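Local coordinates for THUMP domain-containing protein (Pyrococcus horikoshii, PDB 1VBK) that probably binds RNA and ATP and, as a ThiI-like protein carrying a THUMP domain, may take part in tRNA modification or thiamine biosynthesis, at residues L93-K98 against Y148-G153; R106-V111 against N140-L145; T112-T117 against E126-V131. All coordinates share one frame; numbering follows the deposited sequence.

Contact 1: L93-K98 against Y148-G153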
loop_
_atom_site.group_PDB
_atom_site.type_symbol
_atom_site.label_atom_id
_atom_site.label_comp_id
_atom_site.label_asym_id
_atom_site.label_seq_id
_atom_site.Cartn_x
_atom_site.Cartn_y
_atom_site.Cartn_z
ATOM N N LEU A 93 -20.635 -6.101 -46.248
ATOM C CA LEU A 93 -19.451 -5.343 -46.639
ATOM C C LEU A 93 -18.203 -5.893 -45.947
ATOM O O LEU A 93 -17.158 -6.109 -46.575
ATOM C CB LEU A 93 -19.633 -3.871 -46.265
ATOM C CG LEU A 93 -18.480 -2.925 -46.608
ATOM C CD1 LEU A 93 -18.412 -2.737 -48.119
ATOM C CD2 LEU A 93 -18.699 -1.577 -45.922
ATOM N N MET A 94 -18.312 -6.122 -44.646
ATOM C CA MET A 94 -17.187 -6.645 -43.889
ATOM C C MET A 94 -16.902 -8.105 -44.215
ATOM O O MET A 94 -15.757 -8.542 -44.180
ATOM C CB MET A 94 -17.442 -6.458 -42.398
ATOM C CG MET A 94 -17.545 -4.984 -42.047
ATOM S SD MET A 94 -17.413 -4.657 -40.317
ATOM C CE MET A 94 -15.618 -4.965 -40.082
ATOM N N PHE A 95 -17.950 -8.854 -44.534
ATOM C CA PHE A 95 -17.788 -10.258 -44.885
ATOM C C PHE A 95 -16.976 -10.345 -46.168
ATOM O O PHE A 95 -16.054 -11.154 -46.278
ATOM C CB PHE A 95 -19.156 -10.918 -45.089
ATOM C CG PHE A 95 -19.080 -12.343 -45.578
ATOM C CD1 PHE A 95 -18.890 -12.624 -46.931
ATOM C CD2 PHE A 95 -19.185 -13.402 -44.684
ATOM C CE1 PHE A 95 -18.806 -13.945 -47.387
ATOM C CE2 PHE A 95 -19.103 -14.722 -45.124
ATOM C CZ PHE A 95 -18.913 -14.995 -46.482
ATOM N N ARG A 96 -17.323 -9.503 -47.138
ATOM C CA ARG A 96 -16.623 -9.502 -48.415
ATOM C C ARG A 96 -15.161 -9.115 -48.262
ATOM O O ARG A 96 -14.287 -9.709 -48.895
ATOM C CB ARG A 96 -17.351 -8.587 -49.405
ATOM C CG ARG A 96 -18.612 -9.249 -49.944
ATOM C CD ARG A 96 -19.536 -8.312 -50.694
ATOM N NE ARG A 96 -20.553 -9.076 -51.417
ATOM C CZ ARG A 96 -21.600 -8.544 -52.040
ATOM N NH1 ARG A 96 -21.787 -7.234 -52.032
ATOM N NH2 ARG A 96 -22.453 -9.331 -52.685
ATOM N N LYS A 97 -14.887 -8.145 -47.398
ATOM C CA LYS A 97 -13.511 -7.728 -47.179
ATOM C C LYS A 97 -12.709 -8.898 -46.617
ATOM O O LYS A 97 -11.604 -9.182 -47.071
ATOM C CB LYS A 97 -13.449 -6.545 -46.210
ATOM C CG LYS A 97 -12.025 -6.161 -45.840
ATOM C CD LYS A 97 -11.961 -4.842 -45.081
ATOM C CE LYS A 97 -10.539 -4.560 -44.618
ATOM N NZ LYS A 97 -9.569 -4.658 -45.752
ATOM N N LYS A 98 -13.278 -9.580 -45.628
ATOM C CA LYS A 98 -12.601 -10.713 -45.017
ATOM C C LYS A 98 -12.488 -11.881 -45.996
ATOM O O LYS A 98 -11.446 -12.535 -46.072
ATOM C CB LYS A 98 -13.354 -11.156 -43.764
ATOM C CG LYS A 98 -12.746 -12.359 -43.049
ATOM C CD LYS A 98 -11.407 -12.042 -42.404
ATOM C CE LYS A 98 -10.938 -13.225 -41.567
ATOM N NZ LYS A 98 -9.664 -12.947 -40.856
ATOM N N TYR A 148 -15.117 -22.451 -39.027
ATOM C CA TYR A 148 -15.434 -21.382 -39.962
ATOM C C TYR A 148 -14.221 -20.528 -40.289
ATOM O O TYR A 148 -13.349 -20.319 -39.439
ATOM C CB TYR A 148 -16.546 -20.494 -39.390
ATOM C CG TYR A 148 -16.393 -20.180 -37.912
ATOM C CD1 TYR A 148 -16.918 -21.035 -36.938
ATOM C CD2 TYR A 148 -15.727 -19.033 -37.490
ATOM C CE1 TYR A 148 -16.783 -20.748 -35.578
ATOM C CE2 TYR A 148 -15.585 -18.737 -36.135
ATOM C CZ TYR A 148 -16.115 -19.597 -35.188
ATOM O OH TYR A 148 -15.973 -19.301 -33.853
ATOM N N ASP A 149 -14.172 -20.044 -41.529
ATOM C CA ASP A 149 -13.088 -19.180 -41.984
ATOM C C ASP A 149 -13.406 -17.747 -41.574
ATOM O O ASP A 149 -12.509 -16.925 -41.388
ATOM C CB ASP A 149 -12.970 -19.193 -43.515
ATOM C CG ASP A 149 -12.677 -20.568 -44.073
ATOM O OD1 ASP A 149 -13.590 -21.150 -44.693
ATOM O OD2 ASP A 149 -11.539 -21.060 -43.889
ATOM N N ILE A 150 -14.696 -17.455 -41.455
ATOM C CA ILE A 150 -15.150 -16.107 -41.134
ATOM C C ILE A 150 -16.238 -16.060 -40.075
ATOM O O ILE A 150 -17.179 -16.849 -40.104
ATOM C CB ILE A 150 -15.727 -15.424 -42.395
ATOM C CG1 ILE A 150 -14.653 -15.327 -43.481
ATOM C CG2 ILE A 150 -16.288 -14.047 -42.043
ATOM C CD1 ILE A 150 -15.211 -14.982 -44.851
ATOM N N GLU A 151 -16.107 -15.127 -39.139
ATOM C CA GLU A 151 -17.133 -14.951 -38.128
ATOM C C GLU A 151 -17.581 -13.502 -38.180
ATOM O O GLU A 151 -16.767 -12.595 -38.036
ATOM C CB GLU A 151 -16.621 -15.255 -36.723
ATOM C CG GLU A 151 -17.664 -14.923 -35.660
ATOM C CD GLU A 151 -17.134 -15.039 -34.250
ATOM O OE1 GLU A 151 -16.060 -14.462 -33.972
ATOM O OE2 GLU A 151 -17.798 -15.698 -33.420
ATOM N N ILE A 152 -18.869 -13.289 -38.425
ATOM C CA ILE A 152 -19.423 -11.944 -38.455
ATOM C C ILE A 152 -19.979 -11.716 -37.054
ATOM O O ILE A 152 -20.946 -12.366 -36.655
ATOM C CB ILE A 152 -20.587 -11.817 -39.470
ATOM C CG1 ILE A 152 -20.075 -12.058 -40.896
ATOM C CG2 ILE A 152 -21.230 -10.437 -39.366
ATOM C CD1 ILE A 152 -19.065 -11.030 -41.387
ATOM N N GLY A 153 -19.355 -10.806 -36.309
ATOM C CA GLY A 153 -19.810 -10.518 -34.959
ATOM C C GLY A 153 -20.646 -9.257 -34.948
ATOM O O GLY A 153 -20.340 -8.298 -35.659
#
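In the THUMP domain, helix 84-102 packs on the sheet that includes strand 150-157, and this contact is a buried piece of that helix-on-sheet interface. The axes of helix 93-98 and strand 150-153 run close to antiparallel, at 156°, and approach to 9.2 Å. No hydrogen bond crosses between the segments; apolar groups do the joining. I150 and I152 both point toward the helix from the strand, whereas E151 between them points away and bonds to T112 of the neighbouring strand. F95 holds its CG anti to the backbone N (chi1 175°), and its side chain crosses that of I150 at about a right angle. The end methyl of I150 sits over one ring face in a CH-pi contact, with CD1 4.2 Å from the centroid of the F95 ring and 21° off its normal, shifted toward the rim. I152 comes in at the ring edge, near its plane: its CD1 meets the root of the side chain, 3.7 Å from F95 CB. Outside the two segments, F95 also meets F109 of strand 108-115 edge-to-face, which ties it to the next strand of the sheet. An alanine in place of I150 would lose the methyl over the F95 ring and the surface beside K98, and would probably loosen the seat of the helix here. K98 slides past I150 in the opposite direction, its CG 3.6 Å from I150 CG1. Its chain then bends at chi2, which carries K98 CE to 4.0 Å from D149 O, just before the strand begins.

Contact 2: R106-V111 against N140-L145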
loop_
_atom_site.group_PDB
_atom_site.type_symbol
_atom_site.label_atom_id
_atom_site.label_comp_id
_atom_site.label_asym_id
_atom_site.label_seq_id
_atom_site.Cartn_x
_atom_site.Cartn_y
_atom_site.Cartn_z
ATOM N N ARG A 106 -15.654 -20.751 -51.607
ATOM C CA ARG A 106 -16.814 -20.933 -50.745
ATOM C C ARG A 106 -16.410 -21.044 -49.279
ATOM O O ARG A 106 -16.357 -22.138 -48.709
ATOM C CB ARG A 106 -17.557 -22.196 -51.201
ATOM C CG ARG A 106 -18.886 -22.494 -50.521
ATOM C CD ARG A 106 -19.311 -23.911 -50.917
ATOM N NE ARG A 106 -20.454 -24.425 -50.169
ATOM C CZ ARG A 106 -21.724 -24.153 -50.453
ATOM N NH1 ARG A 106 -22.023 -23.363 -51.476
ATOM N NH2 ARG A 106 -22.693 -24.684 -49.721
ATOM N N PRO A 107 -16.113 -19.900 -48.644
ATOM C CA PRO A 107 -15.712 -19.884 -47.236
ATOM C C PRO A 107 -16.827 -20.326 -46.287
ATOM O O PRO A 107 -18.016 -20.150 -46.576
ATOM C CB PRO A 107 -15.309 -18.424 -47.010
ATOM C CG PRO A 107 -16.222 -17.671 -47.963
ATOM C CD PRO A 107 -16.138 -18.535 -49.207
ATOM N N LYS A 108 -16.435 -20.922 -45.167
ATOM C CA LYS A 108 -17.393 -21.348 -44.150
ATOM C C LYS A 108 -17.509 -20.176 -43.176
ATOM O O LYS A 108 -16.501 -19.534 -42.860
ATOM C CB LYS A 108 -16.878 -22.587 -43.412
ATOM C CG LYS A 108 -16.935 -23.880 -44.226
ATOM C CD LYS A 108 -16.196 -24.989 -43.495
ATOM C CE LYS A 108 -16.389 -26.343 -44.160
ATOM N NZ LYS A 108 -17.765 -26.867 -43.953
ATOM N N PHE A 109 -18.720 -19.896 -42.699
ATOM C CA PHE A 109 -18.914 -18.779 -41.776
ATOM C C PHE A 109 -20.051 -18.978 -40.781
ATOM O O PHE A 109 -20.835 -19.924 -40.881
ATOM C CB PHE A 109 -19.203 -17.490 -42.560
ATOM C CG PHE A 109 -20.655 -17.333 -42.976
ATOM C CD1 PHE A 109 -21.203 -18.125 -43.982
ATOM C CD2 PHE A 109 -21.469 -16.382 -42.361
ATOM C CE1 PHE A 109 -22.543 -17.972 -44.369
ATOM C CE2 PHE A 109 -22.808 -16.221 -42.740
ATOM C CZ PHE A 109 -23.347 -17.015 -43.745
ATOM N N ARG A 110 -20.121 -18.064 -39.815
ATOM C CA ARG A 110 -21.193 -18.060 -38.835
ATOM C C ARG A 110 -21.388 -16.611 -38.428
ATOM O O ARG A 110 -20.532 -15.767 -38.683
ATOM C CB ARG A 110 -20.845 -18.895 -37.598
ATOM C CG ARG A 110 -19.798 -18.293 -36.669
ATOM C CD ARG A 110 -19.997 -18.839 -35.251
ATOM N NE ARG A 110 -21.217 -18.287 -34.674
ATOM C CZ ARG A 110 -22.048 -18.949 -33.874
ATOM N NH1 ARG A 110 -21.798 -20.210 -33.539
ATOM N NH2 ARG A 110 -23.142 -18.348 -33.419
ATOM N N VAL A 111 -22.530 -16.320 -37.828
ATOM C CA VAL A 111 -22.813 -14.976 -37.357
ATOM C C VAL A 111 -23.000 -15.120 -35.856
ATOM O O VAL A 111 -23.635 -16.070 -35.385
ATOM C CB VAL A 111 -24.105 -14.387 -37.988
ATOM C CG1 VAL A 111 -24.349 -12.973 -37.452
ATOM C CG2 VAL A 111 -23.974 -14.339 -39.513
ATOM N N ASN A 140 -21.178 -16.802 -52.359
ATOM C CA ASN A 140 -21.043 -18.250 -52.381
ATOM C C ASN A 140 -20.342 -18.553 -51.068
ATOM O O ASN A 140 -19.183 -18.186 -50.866
ATOM C CB ASN A 140 -20.177 -18.715 -53.552
ATOM C CG ASN A 140 -20.034 -20.227 -53.602
ATOM O OD1 ASN A 140 -20.762 -20.954 -52.923
ATOM N ND2 ASN A 140 -19.102 -20.706 -54.412
ATOM N N CYS A 141 -21.060 -19.193 -50.158
ATOM C CA CYS A 141 -20.495 -19.517 -48.862
ATOM C C CYS A 141 -21.341 -20.587 -48.201
ATOM O O CYS A 141 -22.318 -21.062 -48.778
ATOM C CB CYS A 141 -20.436 -18.265 -47.980
ATOM S SG CYS A 141 -22.025 -17.418 -47.784
ATOM N N GLU A 142 -20.977 -20.946 -46.979
ATOM C CA GLU A 142 -21.676 -22.007 -46.275
ATOM C C GLU A 142 -21.594 -21.812 -44.773
ATOM O O GLU A 142 -20.541 -21.484 -44.242
ATOM C CB GLU A 142 -21.029 -23.328 -46.682
ATOM C CG GLU A 142 -21.407 -24.548 -45.904
ATOM C CD GLU A 142 -20.555 -25.726 -46.328
ATOM O OE1 GLU A 142 -20.562 -26.049 -47.535
ATOM O OE2 GLU A 142 -19.869 -26.317 -45.469
ATOM N N VAL A 143 -22.714 -22.019 -44.090
ATOM C CA VAL A 143 -22.746 -21.873 -42.646
ATOM C C VAL A 143 -22.110 -23.084 -41.974
ATOM O O VAL A 143 -22.397 -24.224 -42.328
ATOM C CB VAL A 143 -24.200 -21.731 -42.121
ATOM C CG1 VAL A 143 -24.212 -21.756 -40.592
ATOM C CG2 VAL A 143 -24.817 -20.434 -42.632
ATOM N N ASP A 144 -21.224 -22.827 -41.020
ATOM C CA ASP A 144 -20.578 -23.889 -40.255
ATOM C C ASP A 144 -20.280 -23.282 -38.893
ATOM O O ASP A 144 -19.426 -22.408 -38.770
ATOM C CB ASP A 144 -19.283 -24.354 -40.921
ATOM C CG ASP A 144 -18.762 -25.658 -40.325
ATOM O OD1 ASP A 144 -18.679 -25.755 -39.081
ATOM O OD2 ASP A 144 -18.433 -26.582 -41.096
ATOM N N LEU A 145 -21.001 -23.738 -37.876
ATOM C CA LEU A 145 -20.844 -23.218 -36.520
ATOM C C LEU A 145 -19.610 -23.730 -35.781
ATOM O O LEU A 145 -19.171 -23.119 -34.810
ATOM C CB LEU A 145 -22.098 -23.541 -35.700
ATOM C CG LEU A 145 -23.442 -23.172 -36.340
ATOM C CD1 LEU A 145 -24.573 -23.645 -35.446
ATOM C CD2 LEU A 145 -23.523 -21.666 -36.568
HETATM O O HOH W 1 -19.520 -21.666 -32.853
#
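Segments 106-111 and 140-145 pair as parallel strands, K108 beside E142 and F109 beside V143, through three backbone bonds: E142 N to P107 O (3.1 Å), F109 N to E142 O and D144 N to F109 O. On the K108 and E142 face a chain of charges runs across the pair. R106, extended from CG to NE, sends NE to E142 OE1 at 3.1 Å, a fairly straight bond (160°) in the guanidinium plane but meeting the carboxylate from above its own plane. R106 NH1 turns to N140 OD1 at 3.1 Å, and C141 O lies over the centre of one guanidinium face. K108 lies side by side with E142 and D144 and bends at its end, so that NZ reaches E142 OE2 at 2.7 Å, nearly along the C-O axis. The same NZ takes the anti lone pair of D144 OD2 at 2.9 Å, while D144 OD1 accepts the backbone N of N147. On the face of F109 and V143, F109 CE1 touches C141 SG at 3.5 Å, an oblique sulfur-aromatic contact, and V143 CG2 at 3.8 Å. On the charged face, E142 is thus shared by two cations and K108 by two carboxylates, an alternation likely to keep both acids ionised and to reinforce the short strand's register.

Contact 3: T112-T117 against E126-V131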
loop_
_atom_site.group_PDB
_atom_site.type_symbol
_atom_site.label_atom_id
_atom_site.label_comp_id
_atom_site.label_asym_id
_atom_site.label_seq_id
_atom_site.Cartn_x
_atom_site.Cartn_y
_atom_site.Cartn_z
ATOM N N THR A 112 -22.418 -14.193 -35.108
ATOM C CA THR A 112 -22.514 -14.212 -33.658
ATOM C C THR A 112 -23.055 -12.851 -33.255
ATOM O O THR A 112 -22.415 -11.828 -33.487
ATOM C CB THR A 112 -21.124 -14.459 -33.020
ATOM O OG1 THR A 112 -20.598 -15.705 -33.499
ATOM C CG2 THR A 112 -21.229 -14.513 -31.501
ATOM N N ALA A 113 -24.245 -12.838 -32.663
ATOM C CA ALA A 113 -24.864 -11.586 -32.266
ATOM C C ALA A 113 -25.165 -11.533 -30.787
ATOM O O ALA A 113 -25.476 -12.551 -30.164
ATOM C CB ALA A 113 -26.148 -11.365 -33.065
ATOM N N ARG A 114 -25.068 -10.330 -30.229
ATOM C CA ARG A 114 -25.348 -10.114 -28.816
ATOM C C ARG A 114 -26.087 -8.797 -28.632
ATOM O O ARG A 114 -25.667 -7.767 -29.156
ATOM C CB ARG A 114 -24.047 -10.064 -28.006
ATOM C CG ARG A 114 -23.332 -11.403 -27.847
ATOM C CD ARG A 114 -24.080 -12.327 -26.889
ATOM N NE ARG A 114 -23.413 -13.619 -26.750
ATOM C CZ ARG A 114 -23.410 -14.566 -27.684
ATOM N NH1 ARG A 114 -24.046 -14.375 -28.831
ATOM N NH2 ARG A 114 -22.757 -15.702 -27.474
ATOM N N ARG A 115 -27.202 -8.835 -27.912
ATOM C CA ARG A 115 -27.935 -7.608 -27.631
ATOM C C ARG A 115 -27.446 -7.171 -26.262
ATOM O O ARG A 115 -27.909 -7.681 -25.242
ATOM C CB ARG A 115 -29.446 -7.848 -27.579
ATOM C CG ARG A 115 -30.114 -7.996 -28.939
ATOM C CD ARG A 115 -31.626 -7.885 -28.809
ATOM N NE ARG A 115 -32.156 -8.858 -27.860
ATOM C CZ ARG A 115 -33.424 -8.913 -27.470
ATOM N NH1 ARG A 115 -34.307 -8.046 -27.943
ATOM N NH2 ARG A 115 -33.808 -9.844 -26.605
ATOM N N ILE A 116 -26.484 -6.257 -26.235
ATOM C CA ILE A 116 -25.997 -5.813 -24.957
ATOM C C ILE A 116 -27.125 -5.124 -24.226
ATOM O O ILE A 116 -27.411 -5.402 -23.069
ATOM C CB ILE A 116 -24.851 -4.831 -25.200
ATOM C CG1 ILE A 116 -23.765 -5.488 -26.055
ATOM C CG2 ILE A 116 -24.214 -4.429 -23.857
ATOM C CD1 ILE A 116 -23.237 -6.780 -25.430
ATOM N N THR A 117 -27.825 -4.220 -24.904
ATOM C CA THR A 117 -29.013 -3.598 -24.333
ATOM C C THR A 117 -30.139 -4.282 -25.117
ATOM O O THR A 117 -29.901 -4.778 -26.220
ATOM C CB THR A 117 -29.032 -2.058 -24.530
ATOM O OG1 THR A 117 -28.836 -1.733 -25.909
ATOM C CG2 THR A 117 -27.932 -1.409 -23.694
ATOM N N GLU A 126 -32.264 -14.461 -33.778
ATOM C CA GLU A 126 -33.030 -13.980 -34.922
ATOM C C GLU A 126 -32.093 -13.138 -35.793
ATOM O O GLU A 126 -32.120 -13.222 -37.020
ATOM C CB GLU A 126 -34.224 -13.130 -34.462
ATOM C CG GLU A 126 -35.328 -13.924 -33.760
ATOM C CD GLU A 126 -36.527 -13.067 -33.357
ATOM O OE1 GLU A 126 -36.373 -12.165 -32.504
ATOM O OE2 GLU A 126 -37.631 -13.300 -33.899
ATOM N N ILE A 127 -31.258 -12.329 -35.150
ATOM C CA ILE A 127 -30.308 -11.492 -35.874
ATOM C C ILE A 127 -29.342 -12.385 -36.650
ATOM O O ILE A 127 -29.087 -12.161 -37.835
ATOM C CB ILE A 127 -29.503 -10.599 -34.905
ATOM C CG1 ILE A 127 -30.435 -9.581 -34.237
ATOM C CG2 ILE A 127 -28.388 -9.888 -35.657
ATOM C CD1 ILE A 127 -29.790 -8.833 -33.070
ATOM N N GLN A 128 -28.810 -13.405 -35.981
ATOM C CA GLN A 128 -27.876 -14.325 -36.624
ATOM C C GLN A 128 -28.503 -14.992 -37.848
ATOM O O GLN A 128 -27.869 -15.090 -38.902
ATOM C CB GLN A 128 -27.408 -15.389 -35.621
ATOM C CG GLN A 128 -26.650 -14.785 -34.447
ATOM C CD GLN A 128 -26.127 -15.806 -33.449
ATOM O OE1 GLN A 128 -25.560 -15.431 -32.422
ATOM N NE2 GLN A 128 -26.306 -17.094 -33.746
ATOM N N ALA A 129 -29.748 -15.438 -37.712
ATOM C CA ALA A 129 -30.439 -16.100 -38.818
ATOM C C ALA A 129 -30.686 -15.171 -40.001
ATOM O O ALA A 129 -30.446 -15.545 -41.149
ATOM C CB ALA A 129 -31.767 -16.687 -38.332
ATOM N N LYS A 130 -31.170 -13.964 -39.719
ATOM C CA LYS A 130 -31.466 -12.989 -40.764
ATOM C C LYS A 130 -30.216 -12.491 -41.487
ATOM O O LYS A 130 -30.206 -12.360 -42.713
ATOM C CB LYS A 130 -32.211 -11.792 -40.170
ATOM C CG LYS A 130 -33.609 -12.098 -39.653
ATOM C CD LYS A 130 -34.568 -12.387 -40.786
ATOM C CE LYS A 130 -36.015 -12.317 -40.317
ATOM N NZ LYS A 130 -36.961 -12.376 -41.469
ATOM N N VAL A 131 -29.170 -12.192 -40.724
ATOM C CA VAL A 131 -27.923 -11.713 -41.315
ATOM C C VAL A 131 -27.270 -12.833 -42.119
ATOM O O VAL A 131 -26.724 -12.598 -43.195
ATOM C CB VAL A 131 -26.936 -11.222 -40.227
ATOM C CG1 VAL A 131 -25.570 -10.922 -40.845
ATOM C CG2 VAL A 131 -27.487 -9.966 -39.567
HETATM O O HOH W 2 -24.962 -16.509 -30.223
#
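Q128 OE1, at the tip of a helix side chain, is held by two hydrogen bonds, one from the strand backbone and one from a water. A113 N gives the first at 2.9 Å to Q128 OE1, almost straight (171°), in the amide plane and on a lone pair of the oxygen. The second comes from the water, which donates to Q128 OE1 at 2.5 Å and accepts from R114 NH1 at 2.7 Å. R114 itself stays 4.0 Å from the oxygen, NH1 to Q128 OE1, so the water mediates between them. The R114 guanidinium turns its edge to Q128 OE1, with the guanidinium and amide planes nearly coplanar at 24°. A sharp bend of the R114 chain at chi2 brings NH1 back to its own strand, where it bonds A113 O at 2.7 Å with that oxygen in the guanidinium plane. Q128 gets there with CG beside its backbone N and an extended chain beyond, while its NE2 bonds a methylpentanediol probably left from the crystallisation liquor. Nearer the helix backbone the packing is apolar. A113 turns its CB toward the helix, where it fits between Q128 CG and I127 CG2, each 3.7 Å from it. I127 reaches on to I154 and I156 of strand 150-157, so it also packs on the sheet's next strand. This is the strand-to-helix half of the beta-alpha-beta unit 108-115, 124-138, 142-143. The pairing with strand 142-143 ends near F109, and farther along that edge Q128 takes the N-H of A113. Q128 thus satisfies a strand-edge donor, and the small methyl of A113 is consistent with the close approach of helix and strand, 7.5 Å between axes.

Overall arrangement
All three contacts lie in the THUMP part of the chain and reach one mixed sheet. Contact 1 is the buried one, setting helix 84-102 on strand 150-157 with hydrocarbon and an aromatic face and no polar bond across. Contact 2 pairs the two strands of one beta-alpha-beta unit and contact 3 packs its helix on the first of them, strand 108-115; both are only partly buried. Contact 2 is richest in charge, with an apolar side turned to the core that contact 1 shares. Contact 3 mixes a neutral amide, a water bridge to R114 and a small apolar patch. Backbone bonds from I152 to R110 and T112 join strand 150-157 to both.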